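Local coordinates for ESAT-6/WXG100 secretion system protein (Streptococcus gallolyticus, PDB 7JQE) that forms an extracellular fragment of EsaA, a membrane subunit of the bacterial type VIIb secretion system, and probably takes part in protein transport, at residues P265-P277 and I351-S365. Numbering follows the deposited sequence.
With EDO (1,2-ethanediol), chain K.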
ATOM      1  N   PRO A 265      30.602  38.199   7.863  1.00 81.04           N
ATOM      2  CA  PRO A 265      31.168  39.538   7.677  1.00 79.18           C
ATOM      3  C   PRO A 265      32.298  39.810   8.660  1.00 79.97           C
ATOM      4  O   PRO A 265      32.392  39.209   9.732  1.00 79.62           O
ATOM      5  CB  PRO A 265      29.976  40.465   7.927  1.00 79.63           C
ATOM      6  CG  PRO A 265      29.088  39.686   8.832  1.00 81.66           C
ATOM      7  CD  PRO A 265      29.247  38.243   8.440  1.00 78.83           C
ATOM      8  N   GLU A 266      33.166  40.741   8.274  1.00 74.29           N
ATOM      9  CA  GLU A 266      34.316  41.078   9.102  1.00 86.58           C
ATOM     10  C   GLU A 266      33.879  41.909  10.303  1.00 86.01           C
ATOM     11  O   GLU A 266      33.154  42.898  10.158  1.00 87.61           O
ATOM     12  CB  GLU A 266      35.357  41.836   8.282  1.00 89.11           C
ATOM     13  CG  GLU A 266      36.786  41.440   8.598  1.00101.23           C
ATOM     14  CD  GLU A 266      37.098  40.020   8.168  1.00106.48           C
ATOM     15  OE1 GLU A 266      36.454  39.534   7.216  1.00105.47           O
ATOM     16  OE2 GLU A 266      37.983  39.388   8.783  1.00111.15           O
ATOM     17  N   GLN A 267      34.327  41.506  11.493  1.00 77.93           N
ATOM     18  CA  GLN A 267      33.896  42.167  12.721  1.00 81.53           C
ATOM     19  C   GLN A 267      34.621  43.487  12.956  1.00 88.23           C
ATOM     20  O   GLN A 267      34.046  44.403  13.553  1.00 88.05           O
ATOM     21  CB  GLN A 267      34.103  41.231  13.912  1.00 83.33           C
ATOM     22  CG  GLN A 267      33.610  41.778  15.237  1.00 84.17           C
ATOM     23  CD  GLN A 267      33.763  40.773  16.358  1.00 88.31           C
ATOM     24  OE1 GLN A 267      34.250  39.662  16.143  1.00 90.74           O
ATOM     25  NE2 GLN A 267      33.347  41.155  17.562  1.00 81.29           N
ATOM     26  N   SER A 268      35.867  43.606  12.504  1.00 74.68           N
ATOM     27  CA  SER A 268      36.636  44.837  12.608  1.00 63.84           C
ATOM     28  C   SER A 268      36.901  45.413  11.224  1.00 68.54           C
ATOM     29  O   SER A 268      36.970  44.687  10.229  1.00 65.86           O
ATOM     30  CB  SER A 268      37.972  44.607  13.322  1.00 62.91           C
ATOM     31  OG  SER A 268      37.783  44.367  14.707  1.00 94.39           O
ATOM     32  N   ASN A 269      37.054  46.730  11.171  1.00 76.79           N
ATOM     33  CA  ASN A 269      37.418  47.397   9.931  1.00 76.38           C
ATOM     34  C   ASN A 269      38.063  48.731  10.282  1.00 81.22           C
ATOM     35  O   ASN A 269      38.016  49.186  11.428  1.00 80.79           O
ATOM     36  CB  ASN A 269      36.206  47.577   9.012  1.00 80.07           C
ATOM     37  CG  ASN A 269      36.592  48.059   7.624  1.00 88.17           C
ATOM     38  OD1 ASN A 269      37.746  47.942   7.212  1.00 91.09           O
ATOM     39  ND2 ASN A 269      35.625  48.612   6.899  1.00 89.27           N
ATOM     40  N   VAL A 270      38.679  49.346   9.276  1.00 82.22           N
ATOM     41  CA  VAL A 270      39.410  50.590   9.450  1.00 87.74           C
ATOM     42  C   VAL A 270      39.060  51.528   8.304  1.00 82.29           C
ATOM     43  O   VAL A 270      38.739  51.092   7.194  1.00 81.50           O
ATOM     44  CB  VAL A 270      40.933  50.346   9.517  1.00102.00           C
ATOM     45  CG1 VAL A 270      41.291  49.608  10.799  1.00103.61           C
ATOM     46  CG2 VAL A 270      41.391  49.551   8.305  1.00105.84           C
ATOM     47  N   ILE A 271      39.117  52.830   8.584  1.00 84.41           N
ATOM     48  CA  ILE A 271      38.813  53.862   7.603  1.00 79.88           C
ATOM     49  C   ILE A 271      39.810  54.998   7.771  1.00 72.44           C
ATOM     50  O   ILE A 271      40.488  55.114   8.793  1.00 83.87           O
ATOM     51  CB  ILE A 271      37.371  54.391   7.738  1.00 79.72           C
ATOM     52  CG1 ILE A 271      37.167  54.992   9.128  1.00 82.50           C
ATOM     53  CG2 ILE A 271      36.375  53.280   7.482  1.00 88.24           C
ATOM     54  CD1 ILE A 271      35.748  54.929   9.607  1.00 85.43           C
ATOM     55  N   SER A 272      39.890  55.844   6.749  1.00 73.82           N
ATOM     56  CA  SER A 272      40.857  56.931   6.717  1.00 78.00           C
ATOM     57  C   SER A 272      40.150  58.220   6.327  1.00 87.92           C
ATOM     58  O   SER A 272      39.483  58.280   5.290  1.00 91.92           O
ATOM     59  CB  SER A 272      41.995  56.623   5.738  1.00 85.66           C
ATOM     60  OG  SER A 272      42.978  57.645   5.764  1.00106.65           O
ATOM     61  N   VAL A 273      40.302  59.250   7.156  1.00 90.41           N
ATOM     62  CA  VAL A 273      39.697  60.553   6.915  1.00 87.73           C
ATOM     63  C   VAL A 273      40.801  61.591   6.776  1.00 89.59           C
ATOM     64  O   VAL A 273      41.885  61.455   7.354  1.00 93.76           O
ATOM     65  CB  VAL A 273      38.716  60.936   8.046  1.00 87.78           C
ATOM     66  CG1 VAL A 273      39.421  60.891   9.394  1.00 85.25           C
ATOM     67  CG2 VAL A 273      38.120  62.314   7.796  1.00 91.50           C
ATOM     68  N   ASP A 274      40.525  62.633   5.991  1.00 80.41           N
ATOM     69  CA  ASP A 274      41.468  63.723   5.765  1.00 83.16           C
ATOM     70  C   ASP A 274      41.041  64.920   6.607  1.00 83.69           C
ATOM     71  O   ASP A 274      40.057  65.596   6.287  1.00 84.19           O
ATOM     72  CB  ASP A 274      41.543  64.091   4.283  1.00 85.26           C
ATOM     73  CG  ASP A 274      41.956  62.922   3.406  1.00 91.31           C
ATOM     74  OD1 ASP A 274      41.319  62.710   2.354  1.00 95.63           O
ATOM     75  OD2 ASP A 274      42.910  62.205   3.774  1.00 96.32           O
ATOM     76  N   VAL A 275      41.776  65.179   7.683  1.00 80.44           N
ATOM     77  CA  VAL A 275      41.489  66.295   8.568  1.00 81.44           C
ATOM     78  C   VAL A 275      42.452  67.434   8.260  1.00 87.31           C
ATOM     79  O   VAL A 275      43.530  67.245   7.688  1.00 89.27           O
ATOM     80  CB  VAL A 275      41.571  65.889  10.058  1.00 81.40           C
ATOM     81  CG1 VAL A 275      40.546  64.809  10.374  1.00 77.28           C
ATOM     82  CG2 VAL A 275      42.976  65.423  10.403  1.00 79.82           C
ATOM     83  N   ALA A 276      42.054  68.646   8.651  1.00 86.91           N
ATOM     84  CA  ALA A 276      42.851  69.844   8.437  1.00 90.37           C
ATOM     85  C   ALA A 276      42.499  70.864   9.510  1.00 84.59           C
ATOM     86  O   ALA A 276      41.321  70.984   9.876  1.00 84.03           O
ATOM     87  CB  ALA A 276      42.621  70.447   7.048  1.00 83.70           C
ATOM     88  N   PRO A 277      43.478  71.600  10.027  1.00 86.44           N
ATOM     89  CA  PRO A 277      43.183  72.605  11.053  1.00 93.29           C
ATOM     90  C   PRO A 277      42.333  73.737  10.496  1.00 93.83           C
ATOM     91  O   PRO A 277      42.221  73.936   9.285  1.00 98.01           O
ATOM     92  CB  PRO A 277      44.570  73.103  11.472  1.00 93.87           C
ATOM     93  CG  PRO A 277      45.437  72.836  10.279  1.00 91.43           C
ATOM     94  CD  PRO A 277      44.910  71.563   9.679  1.00 87.31           C
ATOM     95  N   ILE A 351      45.548  68.347  16.067  1.00 87.97           N
ATOM     96  CA  ILE A 351      46.427  68.477  14.916  1.00 88.13           C
ATOM     97  C   ILE A 351      46.736  69.956  14.686  1.00 97.16           C
ATOM     98  O   ILE A 351      46.089  70.845  15.241  1.00 98.00           O
ATOM     99  CB  ILE A 351      45.823  67.847  13.650  1.00 86.19           C
ATOM    100  CG1 ILE A 351      44.556  68.599  13.244  1.00 89.66           C
ATOM    101  CG2 ILE A 351      45.514  66.377  13.884  1.00 88.75           C
ATOM    102  CD1 ILE A 351      43.908  68.067  11.987  1.00 83.78           C
ATOM    103  N   SER A 352      47.750  70.204  13.847  1.00 90.43           N
ATOM    104  CA  SER A 352      48.053  71.559  13.398  1.00 96.19           C
ATOM    105  C   SER A 352      48.418  71.600  11.917  1.00101.55           C
ATOM    106  O   SER A 352      49.029  72.577  11.465  1.00110.42           O
ATOM    107  CB  SER A 352      49.191  72.182  14.220  1.00 94.06           C
ATOM    108  OG  SER A 352      48.787  72.421  15.558  1.00 94.70           O
ATOM    109  N   LYS A 353      48.061  70.570  11.151  1.00101.51           N
ATOM    110  CA  LYS A 353      48.381  70.526   9.732  1.00108.41           C
ATOM    111  C   LYS A 353      47.500  69.486   9.052  1.00106.15           C
ATOM    112  O   LYS A 353      47.024  68.545   9.692  1.00102.53           O
ATOM    113  CB  LYS A 353      49.864  70.204   9.510  1.00113.64           C
ATOM    114  CG  LYS A 353      50.262  70.136   8.051  1.00120.89           C
ATOM    115  CD  LYS A 353      49.800  71.376   7.305  1.00122.03           C
ATOM    116  CE  LYS A 353      50.045  71.241   5.813  1.00123.84           C
ATOM    117  NZ  LYS A 353      49.493  72.395   5.057  1.00124.61           N
ATOM    118  N   ALA A 354      47.284  69.673   7.748  1.00106.62           N
ATOM    119  CA  ALA A 354      46.524  68.705   6.967  1.00105.06           C
ATOM    120  C   ALA A 354      47.120  67.315   7.137  1.00100.27           C
ATOM    121  O   ALA A 354      48.340  67.143   7.156  1.00105.17           O
ATOM    122  CB  ALA A 354      46.512  69.102   5.488  1.00108.73           C
ATOM    123  N   GLN A 355      46.251  66.316   7.251  1.00 95.93           N
ATOM    124  CA  GLN A 355      46.698  65.017   7.731  1.00 95.63           C
ATOM    125  C   GLN A 355      45.613  63.985   7.463  1.00 90.97           C
ATOM    126  O   GLN A 355      44.460  64.330   7.193  1.00 90.49           O
ATOM    127  CB  GLN A 355      47.030  65.087   9.226  1.00 89.47           C
ATOM    128  CG  GLN A 355      47.618  63.842   9.842  1.00 85.99           C
ATOM    129  CD  GLN A 355      48.150  64.115  11.238  1.00 98.50           C
ATOM    130  OE1 GLN A 355      48.299  65.271  11.641  1.00 96.67           O
ATOM    131  NE2 GLN A 355      48.438  63.055  11.982  1.00100.01           N
ATOM    132  N   SER A 356      46.003  62.715   7.530  1.00 93.78           N
ATOM    133  CA  SER A 356      45.080  61.595   7.416  1.00 98.65           C
ATOM    134  C   SER A 356      45.051  60.837   8.735  1.00 98.07           C
ATOM    135  O   SER A 356      46.095  60.612   9.354  1.00 99.63           O
ATOM    136  CB  SER A 356      45.481  60.652   6.276  1.00106.56           C
ATOM    137  OG  SER A 356      45.534  61.340   5.038  1.00111.34           O
ATOM    138  N   LEU A 357      43.854  60.450   9.164  1.00 98.24           N
ATOM    139  CA  LEU A 357      43.669  59.703  10.399  1.00 96.41           C
ATOM    140  C   LEU A 357      42.958  58.391  10.102  1.00 96.08           C
ATOM    141  O   LEU A 357      42.045  58.341   9.271  1.00101.80           O
ATOM    142  CB  LEU A 357      42.868  60.508  11.428  1.00 94.63           C
ATOM    143  CG  LEU A 357      43.461  61.838  11.890  1.00 89.89           C
ATOM    144  CD1 LEU A 357      42.531  62.517  12.886  1.00 92.81           C
ATOM    145  CD2 LEU A 357      44.848  61.642  12.492  1.00 86.96           C
ATOM    146  N   LYS A 358      43.382  57.332  10.783  1.00 87.43           N
ATOM    147  CA  LYS A 358      42.810  56.005  10.626  1.00 81.83           C
ATOM    148  C   LYS A 358      41.967  55.686  11.852  1.00 83.33           C
ATOM    149  O   LYS A 358      42.407  55.900  12.986  1.00 89.27           O
ATOM    150  CB  LYS A 358      43.914  54.959  10.442  1.00 82.66           C
ATOM    151  CG  LYS A 358      45.004  55.390   9.470  1.00 87.43           C
ATOM    152  CD  LYS A 358      44.564  55.247   8.023  1.00 95.44           C
ATOM    153  CE  LYS A 358      44.525  53.784   7.618  1.00104.33           C
ATOM    154  NZ  LYS A 358      45.849  53.129   7.822  1.00109.09           N
ATOM    155  N   ILE A 359      40.758  55.185  11.625  1.00 83.35           N
ATOM    156  CA  ILE A 359      39.817  54.884  12.696  1.00 82.68           C
ATOM    157  C   ILE A 359      39.451  53.411  12.625  1.00 77.44           C
ATOM    158  O   ILE A 359      39.017  52.922  11.576  1.00 77.38           O
ATOM    159  CB  ILE A 359      38.562  55.770  12.609  1.00 80.08           C
ATOM    160  CG1 ILE A 359      38.963  57.247  12.657  1.00 73.40           C
ATOM    161  CG2 ILE A 359      37.597  55.436  13.736  1.00 75.43           C
ATOM    162  CD1 ILE A 359      37.799  58.206  12.567  1.00 71.38           C
ATOM    163  N   SER A 360      39.635  52.709  13.736  1.00 76.45           N
ATOM    164  CA  SER A 360      39.262  51.308  13.863  1.00 72.78           C
ATOM    165  C   SER A 360      37.924  51.208  14.581  1.00 78.03           C
ATOM    166  O   SER A 360      37.740  51.800  15.649  1.00 88.26           O
ATOM    167  CB  SER A 360      40.329  50.528  14.632  1.00 71.41           C
ATOM    168  OG  SER A 360      39.774  49.381  15.259  1.00 77.15           O
ATOM    169  N   TYR A 361      36.990  50.465  13.992  1.00 74.41           N
ATOM    170  CA  TYR A 361      35.721  50.186  14.640  1.00 73.36           C
ATOM    171  C   TYR A 361      35.503  48.681  14.690  1.00 77.51           C
ATOM    172  O   TYR A 361      35.933  47.941  13.802  1.00 73.52           O
ATOM    173  CB  TYR A 361      34.542  50.887  13.939  1.00 63.80           C
ATOM    174  CG  TYR A 361      34.280  50.469  12.508  1.00 75.38           C
ATOM    175  CD1 TYR A 361      33.584  49.295  12.216  1.00 71.96           C
ATOM    176  CD2 TYR A 361      34.690  51.266  11.448  1.00 67.62           C
ATOM    177  CE1 TYR A 361      33.328  48.920  10.907  1.00 61.65           C
ATOM    178  CE2 TYR A 361      34.438  50.903  10.136  1.00 61.56           C
ATOM    179  CZ  TYR A 361      33.756  49.732   9.871  1.00 72.35           C
ATOM    180  OH  TYR A 361      33.507  49.375   8.564  1.00 69.46           O
ATOM    181  N   THR A 362      34.841  48.239  15.756  1.00 79.79           N
ATOM    182  CA  THR A 362      34.651  46.819  16.029  1.00 73.49           C
ATOM    183  C   THR A 362      33.240  46.629  16.566  1.00 74.37           C
ATOM    184  O   THR A 362      32.917  47.123  17.650  1.00 78.93           O
ATOM    185  CB  THR A 362      35.690  46.305  17.028  1.00 72.56           C
ATOM    186  OG1 THR A 362      37.006  46.493  16.493  1.00 65.24           O
ATOM    187  CG2 THR A 362      35.466  44.825  17.317  1.00 69.94           C
ATOM    188  N   PHE A 363      32.401  45.923  15.812  1.00 67.34           N
ATOM    189  CA  PHE A 363      31.078  45.576  16.312  1.00 67.73           C
ATOM    190  C   PHE A 363      31.209  44.772  17.600  1.00 71.05           C
ATOM    191  O   PHE A 363      32.229  44.129  17.855  1.00 71.21           O
ATOM    192  CB  PHE A 363      30.292  44.789  15.261  1.00 58.55           C
ATOM    193  CG  PHE A 363      29.956  45.589  14.033  1.00 64.69           C
ATOM    194  CD1 PHE A 363      30.737  45.495  12.894  1.00 64.53           C
ATOM    195  CD2 PHE A 363      28.869  46.445  14.023  1.00 63.92           C
ATOM    196  CE1 PHE A 363      30.435  46.240  11.763  1.00 61.68           C
ATOM    197  CE2 PHE A 363      28.562  47.194  12.896  1.00 58.91           C
ATOM    198  CZ  PHE A 363      29.347  47.091  11.767  1.00 57.02           C
ATOM    199  N   ASP A 364      30.165  44.830  18.431  1.00 77.55           N
ATOM    200  CA  ASP A 364      30.240  44.174  19.732  1.00 87.20           C
ATOM    201  C   ASP A 364      30.179  42.655  19.609  1.00 80.58           C
ATOM    202  O   ASP A 364      30.719  41.947  20.467  1.00 75.49           O
ATOM    203  CB  ASP A 364      29.129  44.688  20.653  1.00101.98           C
ATOM    204  CG  ASP A 364      27.736  44.431  20.100  1.00116.31           C
ATOM    205  OD1 ASP A 364      27.613  43.783  19.038  1.00120.61           O
ATOM    206  OD2 ASP A 364      26.758  44.882  20.735  1.00121.87           O
ATOM    207  N   SER A 365      29.541  42.136  18.561  1.00 79.98           N
ATOM    208  CA  SER A 365      29.457  40.693  18.370  1.00 84.70           C
ATOM    209  C   SER A 365      29.183  40.397  16.902  1.00 77.90           C
ATOM    210  O   SER A 365      28.839  41.287  16.119  1.00 72.83           O
ATOM    211  CB  SER A 365      28.371  40.068  19.254  1.00 88.06           C
ATOM    212  OG  SER A 365      27.084  40.245  18.690  1.00 87.99           O
TER
HETATM  213  C1  EDO K 710      23.427  44.147  18.549  1.00115.11           C
HETATM  214  O1  EDO K 710      24.452  45.148  18.533  1.00116.23           O
HETATM  215  C2  EDO K 710      23.415  43.437  19.899  1.00114.41           C
HETATM  216  O2  EDO K 710      24.658  42.753  20.104  1.00115.64           O
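Strands 268-275 and 355-363 pair as an antiparallel ladder in the three-stranded sheet of the beta domain, their axes at 156°; paired backbone N-H and C=O groups joining Asn269 to Tyr361, Ile271 to Ile359, Val273 to Leu357 and Val275 to Gln355 fix the register. Asn269 and Tyr361 add a side-chain hydrogen bond, ND2 to OH at 2.8 Å, with the hydroxyl tilted 17° from the amide plane. With Tyr361 CG between its backbone N and carbonyl carbon (chi1 63°), the ring lies alongside Asn269, whose backbone O sits over one ring face, while Ile271 CG2 meets the ring edge, 4.1 Å from Tyr361 CE2. Further along the sheet face that carries Asn269, Ile271 and Tyr361, Val273 CG1 lies 4.0 Å from Leu357 CB, and Val275 CG2 is 3.8 Å from Leu357 CD1. The opposite face of the sheet is more polar: Ser268 OG and Thr362 OG1 are hydrogen-bonded at 2.9 Å, and Ser356 OG donates to Asp274 OD2 at 3.0 Å, nearly along the CG-OD2 axis of Asp274. The other carboxylate oxygen, Asp274 OD1, forms a salt bridge with Arg383 of the second subunit. Strand 337-341 flanks 355-363 on its other side, while Ile271 and Phe363 pack on strand 382-392 through Tyr388 and Ile390, joining this sheet to the four-stranded one.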